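Local coordinates for probable outer membrane protein (Pseudomonas aeruginosa, PDB 3DWO), which probably carries long-chain fatty acids and similar hydrophobic compounds across the outer membrane as a beta-barrel channel of the FadL family, at residues S21-D26 against G342-V347. Sequence-based numbering, arbitrary orientation.
With C8E ((hydroxyethyloxy)tri(ethyloxy)octane), chain G.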
loop_
_atom_site.group_PDB
_atom_site.type_symbol
_atom_site.label_atom_id
_atom_site.label_comp_id
_atom_site.label_asym_id
_atom_site.label_seq_id
_atom_site.Cartn_x
_atom_site.Cartn_y
_atom_site.Cartn_z
ATOM N N SER A 21 3.201 15.040 12.449
ATOM C CA SER A 21 2.230 16.122 12.491
ATOM C C SER A 21 2.450 17.045 13.690
ATOM O O SER A 21 1.516 17.711 14.146
ATOM C CB SER A 21 0.813 15.540 12.530
ATOM O OG SER A 21 0.666 14.646 13.620
ATOM N N LEU A 22 3.688 17.098 14.182
ATOM C CA LEU A 22 4.011 17.928 15.337
ATOM C C LEU A 22 4.345 19.391 15.045
ATOM O O LEU A 22 4.541 20.174 15.974
ATOM C CB LEU A 22 5.145 17.285 16.144
ATOM C CG LEU A 22 4.790 15.952 16.815
ATOM C CD1 LEU A 22 5.940 15.478 17.686
ATOM C CD2 LEU A 22 3.533 16.118 17.654
ATOM N N PHE A 23 4.418 19.769 13.771
ATOM C CA PHE A 23 4.692 21.162 13.427
ATOM C C PHE A 23 3.469 21.983 13.833
ATOM O O PHE A 23 2.343 21.490 13.804
ATOM C CB PHE A 23 4.958 21.311 11.926
ATOM C CG PHE A 23 6.391 21.057 11.535
ATOM C CD1 PHE A 23 7.307 22.104 11.478
ATOM C CD2 PHE A 23 6.832 19.768 11.246
ATOM C CE1 PHE A 23 8.641 21.872 11.141
ATOM C CE2 PHE A 23 8.161 19.526 10.910
ATOM C CZ PHE A 23 9.068 20.581 10.858
ATOM N N PRO A 24 3.679 23.249 14.226
ATOM C CA PRO A 24 2.613 24.163 14.652
ATOM C C PRO A 24 1.320 24.177 13.831
ATOM O O PRO A 24 1.332 24.416 12.625
ATOM C CB PRO A 24 3.312 25.519 14.652
ATOM C CG PRO A 24 4.686 25.161 15.125
ATOM C CD PRO A 24 4.998 23.908 14.314
ATOM N N ASN A 25 0.205 23.927 14.513
ATOM C CA ASN A 25 -1.122 23.932 13.904
ATOM C C ASN A 25 -1.258 23.125 12.613
ATOM O O ASN A 25 -1.717 23.639 11.594
ATOM C CB ASN A 25 -1.567 25.376 13.654
ATOM C CG ASN A 25 -1.591 26.205 14.926
ATOM O OD1 ASN A 25 -2.227 25.835 15.914
ATOM N ND2 ASN A 25 -0.898 27.335 14.905
ATOM N N ASP A 26 -0.865 21.858 12.671
ATOM C CA ASP A 26 -0.950 20.968 11.519
ATOM C C ASP A 26 -2.172 20.068 11.696
ATOM O O ASP A 26 -2.155 19.129 12.494
ATOM C CB ASP A 26 0.326 20.126 11.418
ATOM C CG ASP A 26 0.255 19.083 10.321
ATOM O OD1 ASP A 26 -0.720 19.093 9.541
ATOM O OD2 ASP A 26 1.181 18.252 10.237
ATOM N N GLY A 342 13.816 16.570 8.128
ATOM C CA GLY A 342 13.560 17.697 7.256
ATOM C C GLY A 342 13.006 18.844 8.069
ATOM O O GLY A 342 12.899 18.738 9.291
ATOM N N GLY A 343 12.649 19.941 7.411
ATOM C CA GLY A 343 12.119 21.068 8.150
ATOM C C GLY A 343 11.558 22.188 7.303
ATOM O O GLY A 343 11.586 22.135 6.074
ATOM N N ASP A 344 11.058 23.212 7.989
ATOM C CA ASP A 344 10.456 24.380 7.363
ATOM C C ASP A 344 11.258 25.647 7.639
ATOM O O ASP A 344 11.796 25.834 8.735
ATOM C CB ASP A 344 9.034 24.573 7.896
ATOM C CG ASP A 344 8.050 23.579 7.318
ATOM O OD1 ASP A 344 8.466 22.462 6.955
ATOM O OD2 ASP A 344 6.852 23.918 7.238
ATOM N N TYR A 345 11.331 26.518 6.640
ATOM C CA TYR A 345 12.039 27.779 6.786
ATOM C C TYR A 345 11.177 28.917 6.260
ATOM O O TYR A 345 10.842 28.955 5.078
ATOM C CB TYR A 345 13.358 27.764 6.019
ATOM C CG TYR A 345 14.181 29.000 6.281
ATOM C CD1 TYR A 345 14.917 29.127 7.458
ATOM C CD2 TYR A 345 14.179 30.068 5.385
ATOM C CE1 TYR A 345 15.627 30.287 7.740
ATOM C CE2 TYR A 345 14.885 31.235 5.659
ATOM C CZ TYR A 345 15.607 31.336 6.840
ATOM O OH TYR A 345 16.305 32.488 7.129
ATOM N N LYS A 346 10.813 29.841 7.141
ATOM C CA LYS A 346 9.997 30.979 6.742
ATOM C C LYS A 346 10.900 32.020 6.092
ATOM O O LYS A 346 11.756 32.613 6.747
ATOM C CB LYS A 346 9.293 31.575 7.961
ATOM C CG LYS A 346 8.379 30.589 8.666
ATOM C CD LYS A 346 7.963 31.083 10.039
ATOM C CE LYS A 346 7.167 30.017 10.779
ATOM N NZ LYS A 346 6.841 30.428 12.175
ATOM N N VAL A 347 10.711 32.226 4.796
ATOM C CA VAL A 347 11.508 33.189 4.050
ATOM C C VAL A 347 11.010 34.599 4.334
ATOM O O VAL A 347 11.797 35.520 4.543
ATOM C CB VAL A 347 11.414 32.921 2.540
ATOM C CG1 VAL A 347 12.346 33.854 1.786
ATOM C CG2 VAL A 347 11.755 31.469 2.258
HETATM C C1 C8E G . 16.428 20.640 5.894
HETATM C C2 C8E G . 15.905 21.981 6.117
HETATM C C3 C8E G . 14.852 22.394 5.193
HETATM C C4 C8E G . 15.436 23.370 4.283
HETATM C C5 C8E G . 14.477 24.484 4.092
HETATM C C6 C8E G . 15.157 25.636 3.530
#
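The ring of F23 reaches the inner face of the barrel wall at G343 and D344, bringing CZ to 4.1 Å from G343 CA and CE1 to 4.2 Å from D344 N. The CA-CB bond of F23 points toward strand 336-346, and CG anti to the carbonyl carbon (chi1 -86°) keeps the ring beside the backbone N. G343, having no side chain, offers its CA to the ring directly, and CZ approaches it obliquely. Beside it, D344 OD1 lies over one face of the ring, with CG 4.2 Å from F23 CE1. A carboxylate oxygen over a ring's pi cloud would probably be unfavourable by itself; here OD1 forms a salt bridge with R15 and OD2 one with R354 on the adjoining strand. R15 also makes a cation-pi contact with F23, while V293 of strand 287-295 and S301 of the adjoining strand 300-309 add to the ring's surroundings. At the end of the loop, D26 accepts a hydrogen bond from N9 ND2, pairs with S28 OG by another, and caps a backbone N in the turn leading into helix 29-32. On the outer, membrane-facing side of the same strand, a detergent chain lies against Y345, its C6 3.7 Å from CB. The N-terminal plug segment inside the barrel is thus joined to the wall here by van der Waals packing, with R15 linking the aromatic and acidic partners by charge.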